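Local coordinates for protein phytoene synthase (Enterococcus hirae, PDB 5IYS) that probably condenses isoprenyl diphosphates head to head in the manner of squalene and phytoene synthases, and binds a farnesyl thiodiphosphate inhibitor together with magnesium, at residues A[223-228]-A[248-253]; A[242-247]-A[277-282]. All blocks are in the same frame, centred on the assembly; numbering follows the deposited sequence.

Contact 1 (A[223-228]-A[248-253]); sequences LYEESF and IYREQL. With FPS (S-[(2E,6E)-3,7,11-trimethyldodeca-2,6,10-trienyl] trihydrogen thiodiphosphate), chain G.
Tyr224 and Arg250 mark the nearest backbone approach of two antiparallel helical segments of the all-helical isoprenoid synthase fold, their CA atoms 7.8 Å apart. The axes of 223-227 and 248-253 run at 158° and come no closer than 12.0 Å, a wide spacing that long side chains bridge. The two side chains run antiparallel, the arginine chain passing over one face of the phenol. Arg250 CB makes a CH-pi contact 3.8 Å from the ring centroid of Tyr224, and CG, anti to the backbone N (chi1 178°), is set above the ring near CD2 and CE2. The chain bends at chi3 (64°), which turns NE aside; the guanidinium ends beside Glu225 and Phe228. Arg250 NH1 lies at the ring edge of Phe228, 3.7 Å from CE2, whereas CZ of that ring sits over one face of the guanidinium. Glu225 OE2 meets the guanidinium at its edge, the two planar groups nearly coplanar, but the salt bridge to Arg250 NH1 is long at 3.8 Å. A water donates to Glu225 OE2 and accepts a weak bond from Arg250 NH1, so solvent helps join the charges at this outer end. At the inner end the hydroxyl of Tyr224 lies in the ring plane of Tyr249, 3.6 Å from its CD2, and is hydrogen-bonded to Thr168 of helix 155-172. Tyr249 belongs to the farnesyl thiodiphosphate pocket, and its OH is also hydrogen-bonded to ND2 of Asn169, a residue of a magnesium site. Gln252 NE2 stands over the centre of the Tyr249 ring and donates to Tyr249 O, and Tyr249 OH donates to inhibitor O2B at 2.8 Å.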
# COMPACT_ATOMS: atom_id res chain seq x y z
N LEU A 223 1.67 12.42 7.69
CA LEU A 223 1.67 12.13 6.26
C LEU A 223 0.29 11.88 5.66
O LEU A 223 0.05 12.27 4.52
CB LEU A 223 2.60 10.96 5.93
CG LEU A 223 4.07 11.19 6.25
CD1 LEU A 223 4.76 9.82 6.26
CD2 LEU A 223 4.68 12.07 5.18
N TYR A 224 -0.58 11.17 6.39
CA TYR A 224 -1.96 11.00 5.97
C TYR A 224 -2.54 12.39 5.75
O TYR A 224 -3.10 12.70 4.69
CB TYR A 224 -2.78 10.22 7.02
CG TYR A 224 -2.62 8.70 6.96
CD1 TYR A 224 -3.12 7.96 5.87
CD2 TYR A 224 -2.12 8.00 8.04
CE1 TYR A 224 -3.04 6.56 5.85
CE2 TYR A 224 -1.99 6.61 8.01
CZ TYR A 224 -2.46 5.90 6.92
OH TYR A 224 -2.39 4.51 6.95
N GLU A 225 -2.49 13.20 6.80
CA GLU A 225 -3.06 14.55 6.71
C GLU A 225 -2.49 15.40 5.58
O GLU A 225 -3.26 16.03 4.84
CB GLU A 225 -2.98 15.28 8.06
CG GLU A 225 -4.10 14.91 9.03
CD GLU A 225 -5.48 15.43 8.59
OE1 GLU A 225 -5.53 16.52 7.99
OE2 GLU A 225 -6.50 14.72 8.80
N GLU A 226 -1.17 15.41 5.42
CA GLU A 226 -0.55 16.08 4.29
C GLU A 226 -1.03 15.57 2.94
O GLU A 226 -1.29 16.36 2.03
CB GLU A 226 0.97 16.06 4.37
CG GLU A 226 1.57 16.80 5.58
CD GLU A 226 3.01 16.41 5.83
OE1 GLU A 226 3.72 16.16 4.83
OE2 GLU A 226 3.43 16.34 7.01
N SER A 227 -1.22 14.26 2.81
CA SER A 227 -1.57 13.70 1.50
C SER A 227 -2.96 14.13 1.07
O SER A 227 -3.26 14.14 -0.13
CB SER A 227 -1.49 12.15 1.51
OG SER A 227 -2.60 11.59 2.21
N PHE A 228 -3.82 14.42 2.04
CA PHE A 228 -5.20 14.83 1.78
C PHE A 228 -5.29 16.18 1.05
O PHE A 228 -6.32 16.50 0.46
CB PHE A 228 -6.04 14.88 3.07
CG PHE A 228 -6.17 13.55 3.79
CD1 PHE A 228 -5.81 12.35 3.16
CD2 PHE A 228 -6.59 13.51 5.12
CE1 PHE A 228 -6.01 11.13 3.79
CE2 PHE A 228 -6.78 12.29 5.77
CZ PHE A 228 -6.46 11.10 5.12
N ILE A 248 -9.69 3.90 6.35
CA ILE A 248 -9.67 2.51 6.82
C ILE A 248 -8.26 2.06 7.20
O ILE A 248 -8.08 1.40 8.23
CB ILE A 248 -10.38 1.56 5.83
CG1 ILE A 248 -11.88 1.87 5.86
CG2 ILE A 248 -10.15 0.07 6.13
CD1 ILE A 248 -12.62 1.49 4.58
N TYR A 249 -7.27 2.34 6.35
CA TYR A 249 -5.92 1.89 6.67
C TYR A 249 -5.39 2.59 7.94
O TYR A 249 -4.84 1.93 8.81
CB TYR A 249 -4.97 2.04 5.48
CG TYR A 249 -3.99 0.90 5.43
CD1 TYR A 249 -4.40 -0.37 5.03
CD2 TYR A 249 -2.69 1.07 5.90
CE1 TYR A 249 -3.50 -1.41 4.98
CE2 TYR A 249 -1.77 0.02 5.85
CZ TYR A 249 -2.20 -1.21 5.41
OH TYR A 249 -1.32 -2.25 5.40
N ARG A 250 -5.66 3.88 8.06
CA ARG A 250 -5.15 4.69 9.18
C ARG A 250 -5.70 4.22 10.52
O ARG A 250 -5.07 4.37 11.57
CB ARG A 250 -5.55 6.17 9.01
CG ARG A 250 -5.08 7.04 10.17
CD ARG A 250 -5.31 8.53 9.85
NE ARG A 250 -6.75 8.76 9.72
CZ ARG A 250 -7.29 9.94 9.45
NH1 ARG A 250 -6.49 10.99 9.25
NH2 ARG A 250 -8.61 10.06 9.31
N GLU A 251 -6.97 3.81 10.48
CA GLU A 251 -7.65 3.26 11.66
C GLU A 251 -6.90 2.15 12.37
O GLU A 251 -7.00 2.01 13.59
CB GLU A 251 -9.06 2.79 11.25
CG GLU A 251 -9.83 2.13 12.40
CD GLU A 251 -10.35 3.12 13.43
OE1 GLU A 251 -10.26 4.35 13.21
OE2 GLU A 251 -10.82 2.66 14.50
N GLN A 252 -6.06 1.41 11.64
CA GLN A 252 -5.27 0.39 12.31
C GLN A 252 -4.30 0.90 13.37
O GLN A 252 -3.91 0.15 14.27
CB GLN A 252 -4.52 -0.50 11.31
CG GLN A 252 -5.48 -1.08 10.28
CD GLN A 252 -4.75 -1.81 9.19
OE1 GLN A 252 -4.66 -3.04 9.21
NE2 GLN A 252 -4.08 -1.06 8.33
N LEU A 253 -3.87 2.16 13.25
CA LEU A 253 -3.08 2.76 14.32
C LEU A 253 -3.88 2.78 15.63
O LEU A 253 -3.34 2.49 16.70
CB LEU A 253 -2.62 4.18 13.96
CG LEU A 253 -1.71 4.27 12.71
CD1 LEU A 253 -1.50 5.74 12.41
CD2 LEU A 253 -0.37 3.59 12.94
C1 FPS G . -1.18 -2.92 2.11
S1 FPS G . -1.53 -4.12 0.89
C2 FPS G . -0.82 -1.70 1.28
C3 FPS G . 0.11 -0.80 1.62
C4 FPS G . 0.87 -0.92 2.91
C5 FPS G . 0.41 0.40 0.73
C6 FPS G . -0.41 0.46 -0.56
C7 FPS G . -0.29 1.86 -1.12
C8 FPS G . -1.32 2.47 -1.74
C10 FPS G . -1.05 3.82 -2.38
C9 FPS G . -2.69 1.85 -1.88
C11 FPS G . -2.04 4.85 -1.82
C12 FPS G . -1.92 6.17 -2.56
C13 FPS G . -2.68 6.53 -3.62
C14 FPS G . -2.50 7.88 -4.25
C15 FPS G . -3.75 5.62 -4.18
PA FPS G . -2.67 -5.67 1.64
O1A FPS G . -3.48 -6.30 0.60
O2A FPS G . -1.51 -6.73 2.03
O3A FPS G . -3.45 -5.36 3.00
PB FPS G . -2.61 -5.60 4.37
O1B FPS G . -2.89 -6.97 4.93
O2B FPS G . -3.04 -4.43 5.24
O3B FPS G . -1.11 -5.52 4.19
O HOH W 1 -8.84 13.46 9.02

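Contact 2 (A[242-247]-A[277-282]); sequences LASAAF and QLLKEV
Val282 and Phe247 form the apolar centre where helix 236-258 meets helix 272-287. The short segments 242-247 and 277-282 cross at 129°, with axes 9.2 Å apart, and Ser244 and Leu279 are the closest pair of residues by CA. A CH-pi contact dominates. The CG2 methyl of Val282 sits over one face of the Phe247 ring, 3.5 Å from its centroid and displaced toward the CG side of the rim. Both torsions serve this: Phe247 CG is anti to its carbonyl carbon (chi1 -87°), and Val282 CG1 is anti to the backbone N (chi1 152°), which puts CG2 beside that N. The other methyl, CG1, packs against Ala243 CB at 3.7 Å, so the two branches of one valine engage residues a helical turn apart.

Looser contacts lie at the ring edge, beside CD2. Leu278 CD2 approaches Phe247 CD2 at 4.2 Å, near the ring plane, and the carboxylate atom OE1 of Glu281 also lies near that plane; the other oxygen of Glu281 makes a salt bridge with Arg274. Arg250 adds a cation-pi contact to Phe247 from within helix 236-258, and Tyr285 brings a further ring against it.

A polar group meets hydrocarbon at Ser244. Its OG is 3.2 Å from Leu279 CD2, and the same methyl presses on Ser244 CB at 3.5 Å, tighter than usual for carbons. This buried hydroxyl is satisfied by hydrogen bonds with Gln240 O of the preceding turn and with Gln36 NE2. Ala243 and Ser244 thus meet the branched Val282 and Leu279 near the closest backbone approach of an obliquely crossed pair that packs the C-terminal helix onto the outer side of the all-helical isoprenoid synthase fold.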
# COMPACT_ATOMS: atom_id res chain seq x y z
N LEU A 242 -10.96 6.81 -2.57
CA LEU A 242 -9.59 7.01 -2.15
C LEU A 242 -9.51 7.41 -0.67
O LEU A 242 -8.66 6.94 0.07
CB LEU A 242 -8.95 8.11 -3.01
CG LEU A 242 -7.56 8.55 -2.56
CD1 LEU A 242 -6.53 7.46 -2.67
CD2 LEU A 242 -7.13 9.80 -3.36
N ALA A 243 -10.33 8.37 -0.25
CA ALA A 243 -10.40 8.70 1.17
C ALA A 243 -10.79 7.52 2.06
O ALA A 243 -10.22 7.32 3.15
CB ALA A 243 -11.37 9.89 1.36
N SER A 244 -11.74 6.71 1.61
CA SER A 244 -12.06 5.46 2.32
C SER A 244 -10.84 4.57 2.53
O SER A 244 -10.57 4.09 3.66
CB SER A 244 -13.17 4.66 1.61
OG SER A 244 -14.36 5.41 1.62
N ALA A 245 -10.08 4.35 1.47
CA ALA A 245 -8.89 3.52 1.62
C ALA A 245 -7.97 4.11 2.69
O ALA A 245 -7.44 3.39 3.54
CB ALA A 245 -8.15 3.34 0.29
N ALA A 246 -7.75 5.43 2.63
CA ALA A 246 -6.90 6.09 3.58
C ALA A 246 -7.43 5.93 5.02
O ALA A 246 -6.65 5.68 5.93
CB ALA A 246 -6.72 7.60 3.19
N PHE A 247 -8.71 6.27 5.25
CA PHE A 247 -9.26 6.27 6.61
C PHE A 247 -9.30 4.85 7.18
O PHE A 247 -8.93 4.61 8.34
CB PHE A 247 -10.69 6.82 6.62
CG PHE A 247 -10.78 8.33 6.75
CD1 PHE A 247 -10.20 9.16 5.80
CD2 PHE A 247 -11.65 8.90 7.67
CE1 PHE A 247 -10.38 10.56 5.85
CE2 PHE A 247 -11.86 10.27 7.72
CZ PHE A 247 -11.21 11.11 6.82
N GLN A 277 -18.77 2.69 9.44
CA GLN A 277 -18.73 3.97 10.13
C GLN A 277 -17.77 4.92 9.45
O GLN A 277 -18.04 6.11 9.29
CB GLN A 277 -18.28 3.78 11.58
CG GLN A 277 -19.36 3.24 12.47
CD GLN A 277 -18.92 3.21 13.92
OE1 GLN A 277 -17.83 2.73 14.22
NE2 GLN A 277 -19.78 3.70 14.81
N LEU A 278 -16.61 4.39 9.08
CA LEU A 278 -15.59 5.19 8.42
C LEU A 278 -16.00 5.71 7.03
O LEU A 278 -15.74 6.87 6.68
CB LEU A 278 -14.25 4.43 8.37
CG LEU A 278 -13.50 4.40 9.72
CD1 LEU A 278 -12.45 3.29 9.86
CD2 LEU A 278 -12.87 5.72 10.05
N LEU A 279 -16.70 4.87 6.27
CA LEU A 279 -17.23 5.34 4.97
C LEU A 279 -18.16 6.54 5.15
O LEU A 279 -18.16 7.47 4.33
CB LEU A 279 -17.96 4.23 4.22
CG LEU A 279 -17.22 2.93 3.89
CD1 LEU A 279 -18.08 1.94 3.11
CD2 LEU A 279 -15.86 3.13 3.22
N LYS A 280 -19.00 6.49 6.18
CA LYS A 280 -19.89 7.61 6.46
C LYS A 280 -19.09 8.82 6.93
O LYS A 280 -19.41 9.94 6.53
CB LYS A 280 -20.93 7.25 7.54
CG LYS A 280 -21.98 6.23 7.06
CD LYS A 280 -23.01 5.93 8.14
CE LYS A 280 -24.23 5.29 7.50
NZ LYS A 280 -23.90 3.87 7.30
N GLU A 281 -18.11 8.62 7.81
CA GLU A 281 -17.24 9.73 8.17
C GLU A 281 -16.58 10.34 6.95
O GLU A 281 -16.30 11.53 6.94
CB GLU A 281 -16.12 9.34 9.13
CG GLU A 281 -16.57 9.03 10.54
CD GLU A 281 -15.43 8.57 11.42
OE1 GLU A 281 -14.28 9.00 11.19
OE2 GLU A 281 -15.70 7.75 12.33
N VAL A 282 -16.12 9.49 6.04
CA VAL A 282 -15.43 9.96 4.85
C VAL A 282 -16.38 10.81 4.03
O VAL A 282 -16.03 11.91 3.62
CB VAL A 282 -14.85 8.76 4.05
CG1 VAL A 282 -14.73 9.05 2.56
CG2 VAL A 282 -13.51 8.36 4.67

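The two contacts share helix 236-258, whose consecutive segments 242-247 and 248-253 face different partners. Along the chain their segments alternate: 223-228, 242-247, 248-253, then 277-282. Their centres lie 10 Å apart on the same side of the chain's centre, and they touch, Phe228 CE1 packing on Ala246 CB at 3.6 Å and Glu251 CB on Leu278 CD1 at 3.7 Å. Helix 236-258 is therefore held between helix 207-227 through contact 1 and helix 272-287 through contact 2. Contact 1 reaches the inhibitor through Tyr249, which also bonds Asn169 of a magnesium site. Contact 2 is structural packing, although Leu242 of segment 242-247 lines that pocket, so both segments of the shared helix contribute pocket residues.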